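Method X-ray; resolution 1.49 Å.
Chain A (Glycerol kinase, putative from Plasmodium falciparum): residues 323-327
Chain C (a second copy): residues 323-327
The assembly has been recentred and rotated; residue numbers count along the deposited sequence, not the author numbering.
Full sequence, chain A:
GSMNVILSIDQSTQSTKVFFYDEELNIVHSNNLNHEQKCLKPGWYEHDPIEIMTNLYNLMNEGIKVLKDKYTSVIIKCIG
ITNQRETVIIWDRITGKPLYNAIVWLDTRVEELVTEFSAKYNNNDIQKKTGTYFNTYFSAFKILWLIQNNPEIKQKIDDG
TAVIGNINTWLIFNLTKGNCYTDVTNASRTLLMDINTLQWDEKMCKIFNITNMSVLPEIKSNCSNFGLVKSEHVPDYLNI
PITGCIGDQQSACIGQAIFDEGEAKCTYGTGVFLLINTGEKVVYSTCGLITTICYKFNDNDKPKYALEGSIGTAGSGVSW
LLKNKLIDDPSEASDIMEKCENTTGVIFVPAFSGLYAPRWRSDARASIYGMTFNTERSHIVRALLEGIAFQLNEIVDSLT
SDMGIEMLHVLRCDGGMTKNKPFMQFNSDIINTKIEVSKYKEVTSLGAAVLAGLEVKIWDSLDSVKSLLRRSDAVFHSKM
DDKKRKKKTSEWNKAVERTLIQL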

ATOM      1  N   LYS A 323      -3.318   6.330 -10.796  1.00 12.77           N
ATOM      2  CA  LYS A 323      -2.716   7.638 -10.414  1.00 13.52           C
ATOM      3  C   LYS A 323      -1.393   7.433  -9.671  1.00 13.42           C
ATOM      4  O   LYS A 323      -0.413   8.169  -9.891  1.00 14.45           O
ATOM      5  CB  LYS A 323      -3.667   8.417  -9.531  1.00 14.35           C
ATOM      6  CG  LYS A 323      -3.168   9.771  -9.047  1.00 16.27           C
ATOM      7  CD  LYS A 323      -4.010  10.418  -7.858  1.00 17.40           C
ATOM      8  CE  LYS A 323      -3.653   9.740  -6.492  1.00 19.65           C
ATOM      9  NZ  LYS A 323      -4.212  10.045  -5.231  1.00 15.06           N
ATOM     10  N   ASN A 324      -1.363   6.400  -8.828  1.00 12.38           N
ATOM     11  CA  ASN A 324      -0.209   6.110  -7.992  1.00 12.38           C
ATOM     12  C   ASN A 324       0.738   5.067  -8.542  1.00 11.94           C
ATOM     13  O   ASN A 324       1.610   4.587  -7.818  1.00 14.74           O
ATOM     14  CB  ASN A 324      -0.700   5.836  -6.569  1.00 10.87           C
ATOM     15  CG  ASN A 324      -1.358   7.072  -5.976  1.00 14.78           C
ATOM     16  OD1 ASN A 324      -2.548   7.059  -5.588  1.00 24.59           O
ATOM     17  ND2 ASN A 324      -0.678   8.122  -5.983  1.00  9.50           N
ATOM     18  N   LYS A 325       0.601   4.825  -9.867  1.00 11.44           N
ATOM     19  CA  LYS A 325       1.565   4.047 -10.652  1.00 13.65           C
ATOM     20  C   LYS A 325       1.617   2.535 -10.289  1.00 13.71           C
ATOM     21  O   LYS A 325       2.532   1.809 -10.682  1.00 14.58           O
ATOM     22  CB  LYS A 325       2.948   4.682 -10.497  1.00 14.03           C
ATOM     23  CG  LYS A 325       3.011   6.151 -10.691  1.00 19.66           C
ATOM     24  CD  LYS A 325       2.581   6.559 -12.008  1.00 22.86           C
ATOM     25  CE  LYS A 325       2.569   8.093 -12.179  1.00 25.77           C
ATOM     26  NZ  LYS A 325       2.245   8.631 -13.586  1.00 25.98           N
ATOM     27  N   LEU A 326       0.618   2.056  -9.575  1.00 13.21           N
ATOM     28  CA  LEU A 326       0.546   0.659  -9.248  1.00 14.07           C
ATOM     29  C   LEU A 326       0.024  -0.223 -10.362  1.00 15.22           C
ATOM     30  O   LEU A 326       0.248  -1.442 -10.392  1.00 16.53           O
ATOM     31  CB  LEU A 326      -0.264   0.476  -7.951  1.00 12.91           C
ATOM     32  CG  LEU A 326       0.316   0.935  -6.613  1.00 12.45           C
ATOM     33  CD1 LEU A 326      -0.656   1.166  -5.420  1.00 14.67           C
ATOM     34  CD2 LEU A 326       1.510   0.025  -6.270  1.00 12.47           C
ATOM     35  N   ILE A 327      -0.677   0.408 -11.299  1.00 16.86           N
ATOM     36  CA  ILE A 327      -1.084  -0.200 -12.598  1.00 18.08           C
ATOM     37  C   ILE A 327      -0.739   0.847 -13.677  1.00 19.10           C
ATOM     38  O   ILE A 327      -0.712   2.080 -13.463  1.00 18.50           O
ATOM     39  CB  ILE A 327      -2.540  -0.675 -12.501  1.00 18.15           C
ATOM     40  CG1 ILE A 327      -2.846  -1.751 -13.537  1.00 21.54           C
ATOM     41  CG2 ILE A 327      -3.562   0.466 -12.689  1.00 15.47           C
ATOM     42  CD1 ILE A 327      -4.332  -2.272 -13.497  1.00 22.69           C
TER
ATOM     43  N   LYS C 323      10.979  -0.606  -6.822  1.00 15.65           N
ATOM     44  CA  LYS C 323      10.652  -1.678  -7.725  1.00 15.55           C
ATOM     45  C   LYS C 323       9.175  -1.659  -8.121  1.00 16.52           C
ATOM     46  O   LYS C 323       8.826  -2.054  -9.253  1.00 17.27           O
ATOM     47  CB  LYS C 323      10.949  -2.971  -7.027  1.00 16.66           C
ATOM     48  CG  LYS C 323      10.616  -4.228  -7.779  1.00 17.76           C
ATOM     49  CD  LYS C 323      10.947  -5.544  -6.947  1.00 22.79           C
ATOM     50  CE  LYS C 323      10.274  -6.953  -7.549  1.00 23.15           C
ATOM     51  NZ  LYS C 323      11.034  -7.517  -8.798  1.00 33.20           N
ATOM     52  N   ASN C 324       8.302  -1.267  -7.174  1.00 13.62           N
ATOM     53  CA  ASN C 324       6.855  -1.269  -7.367  1.00 13.50           C
ATOM     54  C   ASN C 324       6.303   0.106  -7.717  1.00 13.65           C
ATOM     55  O   ASN C 324       5.085   0.285  -7.723  1.00 12.03           O
ATOM     56  CB  ASN C 324       6.208  -1.877  -6.152  1.00 13.88           C
ATOM     57  CG  ASN C 324       6.641  -3.307  -5.981  1.00 15.57           C
ATOM     58  OD1 ASN C 324       7.521  -3.649  -5.126  1.00 24.24           O
ATOM     59  ND2 ASN C 324       6.243  -4.101  -6.896  1.00 10.79           N
ATOM     60  N   LYS C 325       7.224   1.026  -8.090  1.00 13.66           N
ATOM     61  CA  LYS C 325       6.866   2.261  -8.794  1.00 13.77           C
ATOM     62  C   LYS C 325       6.285   3.330  -7.916  1.00 13.97           C
ATOM     63  O   LYS C 325       5.782   4.318  -8.412  1.00 16.91           O
ATOM     64  CB  LYS C 325       5.929   2.052 -10.004  1.00 15.05           C
ATOM     65  CG  LYS C 325       6.303   0.976 -10.976  1.00 16.39           C
ATOM     66  CD  LYS C 325       7.656   1.106 -11.516  1.00 23.88           C
ATOM     67  CE  LYS C 325       7.831   0.026 -12.592  1.00 28.20           C
ATOM     68  NZ  LYS C 325       8.986  -0.840 -12.348  1.00 35.48           N
ATOM     69  N   LEU C 326       6.402   3.164  -6.615  1.00 12.96           N
ATOM     70  CA  LEU C 326       5.940   4.149  -5.686  1.00 13.41           C
ATOM     71  C   LEU C 326       6.940   5.302  -5.539  1.00 14.12           C
ATOM     72  O   LEU C 326       6.577   6.381  -5.084  1.00 15.02           O
ATOM     73  CB  LEU C 326       5.634   3.475  -4.368  1.00 11.84           C
ATOM     74  CG  LEU C 326       4.380   2.589  -4.437  1.00 13.86           C
ATOM     75  CD1 LEU C 326       4.276   1.603  -3.258  1.00 15.10           C
ATOM     76  CD2 LEU C 326       3.085   3.413  -4.618  1.00 12.17           C
ATOM     77  N   ILE C 327       8.211   5.066  -5.870  1.00 14.83           N
ATOM     78  CA  ILE C 327       9.181   6.136  -5.932  1.00 16.55           C
ATOM     79  C   ILE C 327       9.864   5.950  -7.275  1.00 17.96           C
ATOM     80  O   ILE C 327      10.080   4.853  -7.772  1.00 17.10           O
ATOM     81  CB  ILE C 327      10.067   6.159  -4.683  1.00 17.13           C
ATOM     82  CG1 ILE C 327      10.773   7.506  -4.480  1.00 21.78           C
ATOM     83  CG2 ILE C 327      11.033   5.000  -4.694  1.00 18.44           C
ATOM     84  CD1 ILE C 327      11.719   7.589  -3.225  1.00 19.37           C
TER

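Each stretch begins at the end of a helix and then continues as loop. A:Lys323 and C:Lys323 keep helical angles, and A:Asn324 and C:Asn324 are the first residues to leave them, with phi/psi near -97/18 and -99/14 respectively. Positive phi follows, 68° in A:Lys325 and 78° in C:Lys325, a left-handed conformation more often occupied by glycine or asparagine. By A:Ile327 and C:Ile327 the chain is extended. The two loops come closest at their middle residues, where the CA atoms of A:Lys325 and C:Lys325 lie 5.9 Å apart.

No hydrogen bond joins the stretches; the contact, which buries 207 Å² in total, rests on packing. At the lysines, A:Lys325 CB and C:Lys325 CB approach to 4.0 Å, and the backbone carbonyl A:Lys325 O packs 3.5 Å from C:Lys325 CB, as C:Lys325 O does from A:Lys325 CB. In both residues the CA-to-CB bond points toward the partner stretch, but the end of the side chain leads away. Lysine suits this position because its methylene base can pack while its charged amine remains clear of the like charge opposite. The two side chains follow the same path until chi4; there C:Lys325 bends so that C:Lys325 NZ makes a weak hydrogen bond to C:Lys323 O at 3.3 Å, whereas A:Lys325 NZ stays 4.6 Å from A:Lys323 O.

Beside the lysines, the buried leucines supply the apolar pairing, with A:Leu326 CD2 4.1 Å from C:Leu326 CD2. Their CA-to-CB bonds run sideways, yet the branched ends come nearer, and both share the m,t rotamer. The same methyls also lie against backbone carbonyls, A:Leu326 CD2 at 3.9 Å from C:Asn324 O and C:Leu326 CD2 at 3.7 Å from A:Asn324 O, reciprocal van der Waals contacts. A:Lys323, C:Lys323, A:Ile327 and C:Ile327 stay out of reach.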